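Local structure of succinate-semialdehyde dehydrogenase (NAD(P)(+)) (Marinobacter aquaeolei, 3RH9) at residues K309-E312 and R313-M317; H123-A126 and L127-H130; I217-V220 and L221-K225; K101-K104 and E105-E109. The protein probably oxidises succinate semialdehyde to succinate with NAD+ or NADP+. All blocks are in the same frame, centred on the assembly; numbering follows the deposited sequence.

Contact 1: residues K309-E312 and R313-M317; sequences KLAE and RVNKM
Leu310 and Val314 meet one helical turn apart, the amide of Val314 giving its hydrogen to Leu310 O at 2.9 Å from N to O. Asn315 N makes the next bond, to Ala311 O at 3.0 Å, while Arg313 N is shared weakly between the carbonyls of Lys309 and Leu310. These main-chain bonds illustrate how a helix places side chains against its own carbonyls, for in several pairs the later side chain passes near the carbonyl oxygen four residues back. In Val314 it is the CG2 branch that does so, 3.2 Å from Leu310 O. Asn315 turns CG beside its own backbone N (chi1 -72°), which brings ND2 to 2.9 Å from Ala311 O, yet the angle is too poor for a hydrogen bond. The methylene run of Arg313 passes Lys309 O, with CG 3.4 Å from that oxygen, and Lys316 lays its extended chain beside the carbonyl of Glu312, CG to O again 3.4 Å. The ammonium of Lys316 does not reach the Glu312 carboxylate; NZ to OE1 is 5.1 Å, and any attraction is probably weak.

What fixes the far end of Arg313 lies beyond this turn: its guanidinium forms salt bridges to Asp276 and Glu272, and Glu272 also receives Lys309 NZ, so two cations gather at one carboxylate. All these partners belong to helix 271-283, on which Leu310 and Val314 also rest through Leu278 and Ile279. Helix 303-316 thus touches both that helix and, through Ala311, strand 354-357, which is outermost in its mixed sheet within this chain.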
ATOM      1  N   LYS A 309      19.498 -29.215 -24.853  1.00 26.13           N
ATOM      2  CA  LYS A 309      18.100 -29.517 -24.582  1.00 27.13           C
ATOM      3  C   LYS A 309      17.188 -28.366 -24.997  1.00 27.01           C
ATOM      4  O   LYS A 309      16.097 -28.591 -25.540  1.00 26.87           O
ATOM      5  CB  LYS A 309      17.898 -29.864 -23.108  1.00 26.88           C
ATOM      6  CG  LYS A 309      18.324 -31.268 -22.730  1.00 27.13           C
ATOM      7  CD  LYS A 309      18.516 -31.408 -21.225  1.00 26.45           C
ATOM      8  CE  LYS A 309      18.773 -32.862 -20.828  1.00 27.99           C
ATOM      9  NZ  LYS A 309      19.397 -33.663 -21.931  1.00 27.83           N
ATOM     10  N   LEU A 310      17.636 -27.135 -24.759  1.00 25.08           N
ATOM     11  CA  LEU A 310      16.815 -25.975 -25.101  1.00 26.65           C
ATOM     12  C   LEU A 310      16.763 -25.695 -26.608  1.00 27.15           C
ATOM     13  O   LEU A 310      15.711 -25.338 -27.139  1.00 24.95           O
ATOM     14  CB  LEU A 310      17.273 -24.733 -24.337  1.00 24.64           C
ATOM     15  CG  LEU A 310      16.932 -24.719 -22.852  1.00 24.12           C
ATOM     16  CD1 LEU A 310      17.382 -23.412 -22.238  1.00 23.75           C
ATOM     17  CD2 LEU A 310      15.440 -24.929 -22.641  1.00 22.57           C
ATOM     18  N   ALA A 311      17.904 -25.857 -27.283  1.00 28.19           N
ATOM     19  CA  ALA A 311      17.982 -25.658 -28.726  1.00 26.29           C
ATOM     20  C   ALA A 311      17.187 -26.742 -29.432  1.00 26.34           C
ATOM     21  O   ALA A 311      16.543 -26.491 -30.448  1.00 25.91           O
ATOM     22  CB  ALA A 311      19.423 -25.674 -29.184  1.00 25.13           C
ATOM     23  N   GLU A 312      17.233 -27.948 -28.874  1.00 26.65           N
ATOM     24  CA  GLU A 312      16.450 -29.074 -29.372  1.00 27.90           C
ATOM     25  C   GLU A 312      14.944 -28.791 -29.432  1.00 28.18           C
ATOM     26  O   GLU A 312      14.273 -29.166 -30.387  1.00 28.73           O
ATOM     27  CB  GLU A 312      16.694 -30.290 -28.489  1.00 28.82           C
ATOM     28  CG  GLU A 312      15.988 -31.529 -28.965  1.00 33.43           C
ATOM     29  CD  GLU A 312      16.244 -32.708 -28.057  1.00 42.71           C
ATOM     30  OE1 GLU A 312      15.571 -32.806 -26.998  1.00 42.07           O
ATOM     31  OE2 GLU A 312      17.124 -33.536 -28.406  1.00 49.28           O
ATOM     32  N   ARG A 313      14.417 -28.143 -28.396  1.00 28.13           N
ATOM     33  CA  ARG A 313      12.990 -27.845 -28.316  1.00 28.15           C
ATOM     34  C   ARG A 313      12.630 -26.604 -29.099  1.00 27.44           C
ATOM     35  O   ARG A 313      11.566 -26.534 -29.717  1.00 28.35           O
ATOM     36  CB  ARG A 313      12.568 -27.661 -26.863  1.00 25.63           C
ATOM     37  CG  ARG A 313      12.795 -28.889 -26.047  1.00 27.81           C
ATOM     38  CD  ARG A 313      12.765 -28.608 -24.574  1.00 25.86           C
ATOM     39  NE  ARG A 313      13.588 -29.575 -23.860  1.00 27.56           N
ATOM     40  CZ  ARG A 313      13.171 -30.773 -23.477  1.00 28.31           C
ATOM     41  NH1 ARG A 313      11.930 -31.158 -23.735  1.00 29.57           N
ATOM     42  NH2 ARG A 313      13.996 -31.585 -22.830  1.00 30.13           N
ATOM     43  N   VAL A 314      13.520 -25.623 -29.063  1.00 24.38           N
ATOM     44  CA  VAL A 314      13.296 -24.383 -29.778  1.00 27.07           C
ATOM     45  C   VAL A 314      13.193 -24.594 -31.291  1.00 28.38           C
ATOM     46  O   VAL A 314      12.363 -23.970 -31.964  1.00 29.11           O
ATOM     47  CB  VAL A 314      14.400 -23.346 -29.472  1.00 27.18           C
ATOM     48  CG1 VAL A 314      14.439 -22.264 -30.554  1.00 25.56           C
ATOM     49  CG2 VAL A 314      14.167 -22.727 -28.113  1.00 25.95           C
ATOM     50  N   ASN A 315      14.026 -25.475 -31.832  1.00 27.73           N
ATOM     51  CA  ASN A 315      14.063 -25.643 -33.281  1.00 28.01           C
ATOM     52  C   ASN A 315      12.806 -26.294 -33.839  1.00 27.20           C
ATOM     53  O   ASN A 315      12.438 -26.061 -34.983  1.00 26.69           O
ATOM     54  CB  ASN A 315      15.343 -26.352 -33.725  1.00 26.30           C
ATOM     55  CG  ASN A 315      16.566 -25.449 -33.596  1.00 28.71           C
ATOM     56  OD1 ASN A 315      16.499 -24.245 -33.897  1.00 27.14           O
ATOM     57  ND2 ASN A 315      17.681 -26.011 -33.127  1.00 26.79           N
ATOM     58  N   LYS A 316      12.123 -27.070 -33.010  1.00 28.13           N
ATOM     59  CA  LYS A 316      10.851 -27.655 -33.418  1.00 28.39           C
ATOM     60  C   LYS A 316       9.733 -26.622 -33.416  1.00 26.19           C
ATOM     61  O   LYS A 316       8.724 -26.811 -34.064  1.00 27.51           O
ATOM     62  CB  LYS A 316      10.488 -28.847 -32.525  1.00 29.66           C
ATOM     63  CG  LYS A 316      11.611 -29.860 -32.392  1.00 31.33           C
ATOM     64  CD  LYS A 316      11.353 -30.858 -31.276  1.00 34.67           C
ATOM     65  CE  LYS A 316      12.267 -32.080 -31.433  1.00 36.25           C
ATOM     66  NZ  LYS A 316      11.893 -33.208 -30.518  1.00 37.49           N
HETATM   67  N   MSE A 317       9.908 -25.524 -32.694  1.00 27.84           N
HETATM   68  CA  MSE A 317       8.846 -24.521 -32.616  1.00 27.75           C
HETATM   69  C   MSE A 317       8.608 -23.773 -33.926  1.00 26.47           C
HETATM   70  O   MSE A 317       9.449 -23.754 -34.814  1.00 27.79           O
HETATM   71  CB  MSE A 317       9.119 -23.532 -31.496  1.00 27.45           C
HETATM   72  CG  MSE A 317       9.208 -24.176 -30.140  1.00 30.01           C
HETATM   73 SE   MSE A 317       9.576 -22.848 -28.755  1.00 47.46          SE
HETATM   74  CE  MSE A 317       7.991 -21.732 -28.992  1.00 22.83           C
TER

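Contact 2: residues H123-A126 and L127-H130; sequences HISA and LDSH
Ile124 and Leu127 are joined by a main-chain hydrogen bond that spans three residues, Leu127 N to Ile124 O at 3.2 Å and almost straight at 173°. Two more bonds of the same span flank it, Ala126 N to His123 O at 2.8 Å and Asp128 N to Ser125 O at 3.1 Å. The tighter winding changes how the oxygens are met: the amides of Leu127 and Asp128 both stand well above the plane of the carbonyl they bind.

A water then donates to Ala126 O and to Asp128 O, 2.8 Å from each, and so ties the end of the winding to the first extended residue after it.

Side-chain contacts are few. Asp128 swings its carboxylate back toward the turn because CG lies beside its own backbone N (chi1 -77°), where it lies beside Ser125 O without hydrogen bonding to it. The Ser125 hydroxyl stays apart from that carboxylate, OG to OD2 being 3.9 Å. Ile124 faces inward, onto Ile70, Arg73 and Arg74 of helix 70-86, while Ala126 packs on Leu471.

This is a 3-10 turn closing helix 103-123 and releasing the chain into strand 130-131, whose His130 pairs through its backbone with Val143 of strand 140-147. Strands 130-131 and 140-147 probably belong to the projecting oligomerisation arm, as in other aldehyde dehydrogenases, consistent with His123 packing on Glu134 of the second subunit.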
ATOM      1  N   HIS A 123     -14.661 -16.894  -2.383  1.00 15.30           N
ATOM      2  CA  HIS A 123     -14.044 -16.325  -1.177  1.00 15.50           C
ATOM      3  C   HIS A 123     -14.507 -14.929  -0.767  1.00 15.41           C
ATOM      4  O   HIS A 123     -13.955 -14.338   0.153  1.00 15.78           O
ATOM      5  CB  HIS A 123     -12.529 -16.356  -1.305  1.00 14.58           C
ATOM      6  CG  HIS A 123     -11.981 -17.732  -1.494  1.00 16.01           C
ATOM      7  ND1 HIS A 123     -11.603 -18.529  -0.438  1.00 15.23           N
ATOM      8  CD2 HIS A 123     -11.784 -18.465  -2.614  1.00 15.91           C
ATOM      9  CE1 HIS A 123     -11.167 -19.687  -0.901  1.00 16.01           C
ATOM     10  NE2 HIS A 123     -11.264 -19.675  -2.216  1.00 16.52           N
ATOM     11  N   ILE A 124     -15.526 -14.416  -1.439  1.00 15.28           N
ATOM     12  CA  ILE A 124     -16.050 -13.098  -1.136  1.00 15.27           C
ATOM     13  C   ILE A 124     -16.361 -12.927   0.366  1.00 16.82           C
ATOM     14  O   ILE A 124     -16.342 -11.806   0.899  1.00 17.01           O
ATOM     15  CB  ILE A 124     -17.298 -12.811  -1.995  1.00 15.01           C
ATOM     16  CG1 ILE A 124     -17.730 -11.355  -1.864  1.00 15.28           C
ATOM     17  CG2 ILE A 124     -18.441 -13.757  -1.629  1.00 15.35           C
ATOM     18  CD1 ILE A 124     -18.793 -10.952  -2.879  1.00 15.15           C
ATOM     19  N   SER A 125     -16.634 -14.034   1.055  1.00 16.10           N
ATOM     20  CA  SER A 125     -17.023 -13.959   2.466  1.00 16.94           C
ATOM     21  C   SER A 125     -15.888 -13.458   3.337  1.00 17.48           C
ATOM     22  O   SER A 125     -16.101 -13.036   4.478  1.00 16.88           O
ATOM     23  CB  SER A 125     -17.538 -15.302   2.982  1.00 17.27           C
ATOM     24  OG  SER A 125     -18.947 -15.369   2.826  1.00 18.49           O
ATOM     25  N   ALA A 126     -14.683 -13.493   2.774  1.00 17.38           N
ATOM     26  CA  ALA A 126     -13.492 -13.013   3.455  1.00 14.80           C
ATOM     27  C   ALA A 126     -13.598 -11.542   3.886  1.00 15.69           C
ATOM     28  O   ALA A 126     -12.931 -11.132   4.829  1.00 15.85           O
ATOM     29  CB  ALA A 126     -12.289 -13.223   2.569  1.00 14.74           C
ATOM     30  N   LEU A 127     -14.436 -10.758   3.206  1.00 15.88           N
ATOM     31  CA  LEU A 127     -14.559  -9.322   3.478  1.00 15.34           C
ATOM     32  C   LEU A 127     -15.656  -8.996   4.489  1.00 15.30           C
ATOM     33  O   LEU A 127     -16.013  -7.826   4.685  1.00 13.53           O
ATOM     34  CB  LEU A 127     -14.802  -8.537   2.182  1.00 14.44           C
ATOM     35  CG  LEU A 127     -13.657  -8.618   1.173  1.00 14.19           C
ATOM     36  CD1 LEU A 127     -14.059  -8.071  -0.194  1.00 13.72           C
ATOM     37  CD2 LEU A 127     -12.433  -7.908   1.720  1.00 12.44           C
ATOM     38  N   ASP A 128     -16.191 -10.031   5.128  1.00 16.50           N
ATOM     39  CA  ASP A 128     -17.215  -9.840   6.159  1.00 16.21           C
ATOM     40  C   ASP A 128     -16.637  -9.068   7.328  1.00 14.48           C
ATOM     41  O   ASP A 128     -15.521  -9.345   7.763  1.00 14.65           O
ATOM     42  CB  ASP A 128     -17.740 -11.197   6.654  1.00 16.04           C
ATOM     43  CG  ASP A 128     -18.706 -11.844   5.675  1.00 18.12           C
ATOM     44  OD1 ASP A 128     -19.097 -11.178   4.685  1.00 17.02           O
ATOM     45  OD2 ASP A 128     -19.072 -13.021   5.902  1.00 19.76           O
ATOM     46  N   SER A 129     -17.383  -8.109   7.856  1.00 13.43           N
ATOM     47  CA  SER A 129     -16.925  -7.443   9.071  1.00 13.48           C
ATOM     48  C   SER A 129     -16.768  -8.473  10.206  1.00 13.91           C
ATOM     49  O   SER A 129     -17.389  -9.536  10.199  1.00 13.45           O
ATOM     50  CB  SER A 129     -17.878  -6.324   9.475  1.00 12.03           C
ATOM     51  OG  SER A 129     -19.113  -6.854   9.914  1.00 14.77           O
ATOM     52  N   HIS A 130     -15.926  -8.164  11.175  1.00 13.02           N
ATOM     53  CA  HIS A 130     -15.726  -9.081  12.283  1.00 13.55           C
ATOM     54  C   HIS A 130     -15.467  -8.352  13.605  1.00 14.34           C
ATOM     55  O   HIS A 130     -14.848  -7.282  13.652  1.00 13.01           O
ATOM     56  CB  HIS A 130     -14.593 -10.054  11.974  1.00 13.49           C
ATOM     57  CG  HIS A 130     -13.230  -9.430  11.983  1.00 14.51           C
ATOM     58  ND1 HIS A 130     -12.326  -9.627  13.007  1.00 15.65           N
ATOM     59  CD2 HIS A 130     -12.603  -8.632  11.080  1.00 14.81           C
ATOM     60  CE1 HIS A 130     -11.208  -8.970  12.744  1.00 14.49           C
ATOM     61  NE2 HIS A 130     -11.351  -8.353  11.582  1.00 14.48           N
TER
HETATM   62  O   HOH W   1     -13.076 -10.615   7.559  1.00 14.02           O

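Contact 3: residues I217-V220 and L221-K225; sequences IGKV and LCEHK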
ATOM      1  N   ILE A 217      -7.056  10.378 -20.489  1.00 18.19           N
ATOM      2  CA  ILE A 217      -7.689   9.490 -19.529  1.00 18.07           C
ATOM      3  C   ILE A 217      -6.949   9.527 -18.198  1.00 18.20           C
ATOM      4  O   ILE A 217      -7.557   9.748 -17.142  1.00 15.84           O
ATOM      5  CB  ILE A 217      -7.771   8.038 -20.037  1.00 16.38           C
ATOM      6  CG1 ILE A 217      -8.954   7.881 -20.981  1.00 17.52           C
ATOM      7  CG2 ILE A 217      -8.015   7.097 -18.891  1.00 16.02           C
ATOM      8  CD1 ILE A 217      -8.728   8.405 -22.362  1.00 18.71           C
ATOM      9  N   GLY A 218      -5.634   9.321 -18.262  1.00 18.02           N
ATOM     10  CA  GLY A 218      -4.817   9.217 -17.069  1.00 17.21           C
ATOM     11  C   GLY A 218      -4.952  10.425 -16.167  1.00 17.27           C
ATOM     12  O   GLY A 218      -4.940  10.296 -14.945  1.00 16.01           O
ATOM     13  N   LYS A 219      -5.101  11.598 -16.771  1.00 15.96           N
ATOM     14  CA  LYS A 219      -5.100  12.827 -16.009  1.00 16.31           C
ATOM     15  C   LYS A 219      -6.360  12.990 -15.159  1.00 18.80           C
ATOM     16  O   LYS A 219      -6.290  13.475 -14.035  1.00 19.65           O
ATOM     17  CB  LYS A 219      -4.907  14.025 -16.935  1.00 19.03           C
ATOM     18  CG  LYS A 219      -5.040  15.370 -16.240  1.00 22.74           C
ATOM     19  CD  LYS A 219      -4.449  16.488 -17.082  1.00 27.26           C
ATOM     20  CE  LYS A 219      -4.810  17.860 -16.525  1.00 30.39           C
ATOM     21  NZ  LYS A 219      -6.277  18.111 -16.570  1.00 31.07           N
ATOM     22  N   VAL A 220      -7.512  12.597 -15.695  1.00 17.73           N
ATOM     23  CA  VAL A 220      -8.769  12.675 -14.957  1.00 17.12           C
ATOM     24  C   VAL A 220      -8.765  11.737 -13.750  1.00 16.64           C
ATOM     25  O   VAL A 220      -9.093  12.142 -12.626  1.00 16.14           O
ATOM     26  CB  VAL A 220      -9.962  12.353 -15.875  1.00 18.15           C
ATOM     27  CG1 VAL A 220     -11.271  12.279 -15.091  1.00 15.81           C
ATOM     28  CG2 VAL A 220     -10.043  13.381 -16.985  1.00 18.80           C
ATOM     29  N   LEU A 221      -8.365  10.489 -13.996  1.00 17.18           N
ATOM     30  CA  LEU A 221      -8.245   9.446 -12.962  1.00 15.77           C
ATOM     31  C   LEU A 221      -7.288   9.800 -11.796  1.00 15.04           C
ATOM     32  O   LEU A 221      -7.548   9.436 -10.649  1.00 13.69           O
ATOM     33  CB  LEU A 221      -7.867   8.101 -13.618  1.00 15.10           C
ATOM     34  CG  LEU A 221      -9.009   7.155 -14.030  1.00 14.81           C
ATOM     35  CD1 LEU A 221     -10.314   7.888 -14.216  1.00 15.39           C
ATOM     36  CD2 LEU A 221      -8.689   6.311 -15.261  1.00 13.37           C
ATOM     37  N   CYS A 222      -6.193  10.503 -12.091  1.00 15.45           N
ATOM     38  CA  CYS A 222      -5.282  10.993 -11.048  1.00 14.86           C
ATOM     39  C   CYS A 222      -5.854  12.169 -10.265  1.00 15.12           C
ATOM     40  O   CYS A 222      -5.669  12.262  -9.061  1.00 13.88           O
ATOM     41  CB  CYS A 222      -3.936  11.415 -11.643  1.00 13.50           C
ATOM     42  SG  CYS A 222      -2.935  10.034 -12.225  1.00 16.33           S
ATOM     43  N   GLU A 223      -6.536  13.075 -10.956  1.00 16.81           N
ATOM     44  CA  GLU A 223      -6.946  14.338 -10.357  1.00 17.21           C
ATOM     45  C   GLU A 223      -8.266  14.228  -9.641  1.00 17.42           C
ATOM     46  O   GLU A 223      -8.541  14.986  -8.729  1.00 19.32           O
ATOM     47  CB  GLU A 223      -7.063  15.423 -11.416  1.00 18.33           C
ATOM     48  CG  GLU A 223      -5.729  15.896 -11.940  1.00 21.94           C
ATOM     49  CD  GLU A 223      -5.870  17.008 -12.979  1.00 28.66           C
ATOM     50  OE1 GLU A 223      -7.013  17.456 -13.243  1.00 27.02           O
ATOM     51  OE2 GLU A 223      -4.831  17.430 -13.534  1.00 32.20           O
ATOM     52  N   HIS A 224      -9.098  13.292 -10.056  1.00 17.34           N
ATOM     53  CA  HIS A 224     -10.450  13.278  -9.538  1.00 17.16           C
ATOM     54  C   HIS A 224     -10.511  12.833  -8.088  1.00 17.02           C
ATOM     55  O   HIS A 224      -9.906  11.837  -7.726  1.00 16.41           O
ATOM     56  CB  HIS A 224     -11.385  12.425 -10.404  1.00 16.91           C
ATOM     57  CG  HIS A 224     -12.822  12.823 -10.273  1.00 17.39           C
ATOM     58  ND1 HIS A 224     -13.472  13.588 -11.216  1.00 18.96           N
ATOM     59  CD2 HIS A 224     -13.715  12.619  -9.276  1.00 16.61           C
ATOM     60  CE1 HIS A 224     -14.715  13.807 -10.825  1.00 19.72           C
ATOM     61  NE2 HIS A 224     -14.888  13.227  -9.652  1.00 18.54           N
ATOM     62  N   LYS A 225     -11.274  13.572  -7.281  1.00 18.31           N
ATOM     63  CA  LYS A 225     -11.447  13.294  -5.860  1.00 17.09           C
ATOM     64  C   LYS A 225     -12.406  12.151  -5.560  1.00 17.11           C
ATOM     65  O   LYS A 225     -12.497  11.706  -4.422  1.00 16.68           O
ATOM     66  CB  LYS A 225     -11.923  14.543  -5.130  1.00 20.12           C
ATOM     67  CG  LYS A 225     -10.820  15.591  -4.907  1.00 28.81           C
ATOM     68  CD  LYS A 225     -11.396  16.908  -4.347  1.00 37.38           C
ATOM     69  CE  LYS A 225     -10.306  17.939  -4.074  1.00 40.10           C
ATOM     70  NZ  LYS A 225     -10.857  19.119  -3.339  1.00 43.39           N
TER
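Ile217 and Leu221 lie side by side and point the same way from helix 214-223, the helix of a right-handed beta-alpha-beta crossover between parallel strands 207-209 and 229-233 in the Rossmann-type sheet of the aldehyde dehydrogenase fold. Their branches touch at Ile217 CG2 and Leu221 CD2, 3.8 Å apart.

This is the packed side. Ile217 and Val220 press on Val51 of helix 48-61, and Val220 also meets Val52. On another flank Cys222 settles against Leu242 and Asp245 of helix 236-245; its amide is bonded to Gly218 O at 3.1 Å, and SG lies 3.4 Å from Gly218 O. Helical bonding runs out at the far end, where Val220 O takes the amide of His224 at 2.8 Å and, weakly, that of Glu223. His224 then leaves helical geometry, but still rests on Val55 of helix 48-61.

The solvent side holds charge in place of hydrocarbon. Glu223 N is bonded to Lys219 O at 3.1 Å, and one turn of helix thereby sets the two side chains for a salt bridge. Lys219 runs out extended and bends only at its last torsion (chi4 -64°), bringing the ammonium obliquely up to the carboxylate. Both residues are exposed, Lys219 also touches a crystal neighbour, and the bonds are long: NZ of Lys219 stands almost evenly between the oxygens of Glu223, 3.4 Å from OE2 and a weak 3.5 Å from OE1.

Contact 4: residues K101-K104 and E105-E109; sequences KPWK and EAQGE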
ATOM      1  N   LYS A 101      -0.757 -13.085 -30.195  1.00 19.38           N
ATOM      2  CA  LYS A 101      -0.818 -14.378 -29.525  1.00 21.80           C
ATOM      3  C   LYS A 101      -1.667 -15.392 -30.317  1.00 22.46           C
ATOM      4  O   LYS A 101      -2.693 -15.039 -30.893  1.00 23.02           O
ATOM      5  CB  LYS A 101      -1.430 -14.151 -28.143  1.00 20.99           C
ATOM      6  CG  LYS A 101      -1.096 -15.182 -27.096  1.00 22.80           C
ATOM      7  CD  LYS A 101      -1.813 -14.839 -25.784  1.00 22.29           C
ATOM      8  CE  LYS A 101      -1.657 -13.352 -25.461  1.00 21.18           C
ATOM      9  NZ  LYS A 101      -1.865 -13.021 -24.028  1.00 20.42           N
ATOM     10  N   PRO A 102      -1.251 -16.663 -30.339  1.00 21.51           N
ATOM     11  CA  PRO A 102      -2.007 -17.694 -31.064  1.00 23.05           C
ATOM     12  C   PRO A 102      -3.388 -17.950 -30.466  1.00 24.37           C
ATOM     13  O   PRO A 102      -3.550 -17.896 -29.242  1.00 23.39           O
ATOM     14  CB  PRO A 102      -1.133 -18.942 -30.914  1.00 22.63           C
ATOM     15  CG  PRO A 102       0.220 -18.425 -30.605  1.00 23.21           C
ATOM     16  CD  PRO A 102       0.000 -17.189 -29.785  1.00 22.71           C
ATOM     17  N   TRP A 103      -4.361 -18.243 -31.330  1.00 25.32           N
ATOM     18  CA  TRP A 103      -5.763 -18.394 -30.935  1.00 23.50           C
ATOM     19  C   TRP A 103      -5.965 -19.281 -29.713  1.00 22.87           C
ATOM     20  O   TRP A 103      -6.616 -18.887 -28.757  1.00 22.46           O
ATOM     21  CB  TRP A 103      -6.550 -18.970 -32.089  1.00 25.24           C
ATOM     22  CG  TRP A 103      -8.001 -18.689 -32.003  1.00 27.92           C
ATOM     23  CD1 TRP A 103      -8.679 -18.190 -30.932  1.00 25.79           C
ATOM     24  CD2 TRP A 103      -8.974 -18.914 -33.030  1.00 28.67           C
ATOM     25  NE1 TRP A 103     -10.013 -18.071 -31.235  1.00 25.18           N
ATOM     26  CE2 TRP A 103     -10.219 -18.510 -32.516  1.00 26.76           C
ATOM     27  CE3 TRP A 103      -8.907 -19.406 -34.341  1.00 26.76           C
ATOM     28  CZ2 TRP A 103     -11.392 -18.590 -33.261  1.00 28.23           C
ATOM     29  CZ3 TRP A 103     -10.067 -19.484 -35.075  1.00 27.22           C
ATOM     30  CH2 TRP A 103     -11.294 -19.081 -34.535  1.00 28.66           C
ATOM     31  N   LYS A 104      -5.423 -20.493 -29.766  1.00 24.66           N
ATOM     32  CA  LYS A 104      -5.347 -21.370 -28.596  1.00 25.72           C
ATOM     33  C   LYS A 104      -4.915 -20.638 -27.323  1.00 23.82           C
ATOM     34  O   LYS A 104      -5.699 -20.488 -26.390  1.00 24.06           O
ATOM     35  CB  LYS A 104      -4.356 -22.505 -28.844  1.00 29.62           C
ATOM     36  CG  LYS A 104      -4.907 -23.677 -29.610  1.00 34.48           C
ATOM     37  CD  LYS A 104      -3.907 -24.827 -29.566  1.00 39.90           C
ATOM     38  CE  LYS A 104      -3.697 -25.314 -28.140  1.00 41.16           C
ATOM     39  NZ  LYS A 104      -4.873 -26.100 -27.640  1.00 46.02           N
ATOM     40  N   GLU A 105      -3.659 -20.206 -27.278  1.00 21.53           N
ATOM     41  CA  GLU A 105      -3.169 -19.456 -26.127  1.00 22.24           C
ATOM     42  C   GLU A 105      -4.203 -18.402 -25.712  1.00 20.93           C
ATOM     43  O   GLU A 105      -4.523 -18.268 -24.533  1.00 18.67           O
ATOM     44  CB  GLU A 105      -1.805 -18.808 -26.423  1.00 23.10           C
ATOM     45  CG  GLU A 105      -1.016 -18.352 -25.183  1.00 23.70           C
ATOM     46  CD  GLU A 105       0.379 -17.768 -25.495  1.00 24.23           C
ATOM     47  OE1 GLU A 105       0.803 -17.733 -26.666  1.00 23.67           O
ATOM     48  OE2 GLU A 105       1.063 -17.339 -24.548  1.00 26.45           O
ATOM     49  N   ALA A 106      -4.740 -17.673 -26.685  1.00 20.52           N
ATOM     50  CA  ALA A 106      -5.708 -16.634 -26.379  1.00 20.40           C
ATOM     51  C   ALA A 106      -6.880 -17.218 -25.597  1.00 20.85           C
ATOM     52  O   ALA A 106      -7.271 -16.696 -24.561  1.00 19.45           O
ATOM     53  CB  ALA A 106      -6.193 -15.949 -27.649  1.00 19.95           C
ATOM     54  N   GLN A 107      -7.434 -18.316 -26.096  1.00 22.25           N
ATOM     55  CA  GLN A 107      -8.603 -18.911 -25.477  1.00 20.65           C
ATOM     56  C   GLN A 107      -8.287 -19.312 -24.063  1.00 19.29           C
ATOM     57  O   GLN A 107      -9.081 -19.084 -23.156  1.00 20.14           O
ATOM     58  CB  GLN A 107      -9.087 -20.110 -26.280  1.00 21.98           C
ATOM     59  CG  GLN A 107      -9.736 -19.710 -27.592  1.00 23.90           C
ATOM     60  CD  GLN A 107     -10.189 -20.904 -28.396  1.00 24.85           C
ATOM     61  OE1 GLN A 107     -10.368 -21.992 -27.858  1.00 27.26           O
ATOM     62  NE2 GLN A 107     -10.372 -20.709 -29.691  1.00 25.82           N
ATOM     63  N   GLY A 108      -7.118 -19.907 -23.880  1.00 18.81           N
ATOM     64  CA  GLY A 108      -6.669 -20.292 -22.562  1.00 16.90           C
ATOM     65  C   GLY A 108      -6.598 -19.116 -21.611  1.00 18.58           C
ATOM     66  O   GLY A 108      -6.789 -19.299 -20.404  1.00 19.45           O
ATOM     67  N   GLU A 109      -6.318 -17.920 -22.141  1.00 18.11           N
ATOM     68  CA  GLU A 109      -6.208 -16.722 -21.311  1.00 17.88           C
ATOM     69  C   GLU A 109      -7.581 -16.338 -20.793  1.00 18.60           C
ATOM     70  O   GLU A 109      -7.730 -15.836 -19.673  1.00 18.27           O
ATOM     71  CB  GLU A 109      -5.580 -15.533 -22.055  1.00 18.74           C
ATOM     72  CG  GLU A 109      -5.482 -14.256 -21.165  1.00 20.39           C
ATOM     73  CD  GLU A 109      -4.909 -13.020 -21.878  1.00 22.38           C
ATOM     74  OE1 GLU A 109      -4.180 -13.183 -22.880  1.00 22.94           O
ATOM     75  OE2 GLU A 109      -5.177 -11.877 -21.430  1.00 21.44           O
TER
HETATM   76  O   HOH W   2      -1.054 -15.432 -22.776  1.00 24.60           O
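Ala106 and Pro102 open the regular bonding of helix 103-123: Ala106 N reaches O of the N-cap Pro102 at 2.8 Å, followed by Gln107 N to Trp103 O and Gly108 N to Lys104 O, each met nearly head-on. The side chain of Lys101 runs alongside this first turn and past Glu105 to Glu109. Its NZ forms a salt bridge with Glu109 OE1 at 2.6 Å. A bend at chi3 (-46°) interrupts the otherwise extended chain. Glu105 crosses it at about a right angle, with OE1 3.2 Å from Lys101 CG and 3.3 Å from Pro102 CD, so the carboxylate meets methylenes and not the ammonium. A water bridges the remaining gap, accepting from Lys101 NZ at 2.8 Å and donating only weakly to Glu105 OE2, an oxygen whose stronger partner is Gly285 N.

On another side of the turn, Gln107 brings its amide over one face of the Trp103 indole, NE2 standing 3.0 Å above the ring plane toward its rim. The two planes are 89° apart, and the indole NE1 is engaged by Glu89 O.

The ion pair of Lys101 and Glu109 is buried and continues into the neighbouring loop. Glu109 OE2 accepts from the amides of Ile161 and Gly162, and Lys101 NZ bonds weakly to Asn158 O, so the pair meets the chain at Asn158 and just beyond Pro160. The Asn158-Phe159-Pro160 sequence probably corresponds to the segment that borders the active site in aldehyde dehydrogenases, and the Glu109 side chain lies about 11 Å from that of Glu256, the predicted active-site residue.

Overall arrangement
All four contacts are local, three on helices: contact 1 near the end of helix 303-316, contact 3 at the end of helix 214-223 and contact 4 at the start of helix 103-123. Contact 2 lies at the other end of that last helix, so contacts 2 and 4 bracket one element, their centres 34 Å apart. Contact 4 is the most central, about 15 Å from the centre of the chain, and has a buried ion pair; contact 3 keeps its ion pair at the surface. Contact 1 sends Lys309 and Arg313 to helix 271-283, and contact 2, a surface turn, relies on backbone bonds and water. Contacts 1 and 3 lie on opposite sides of the chain's centre.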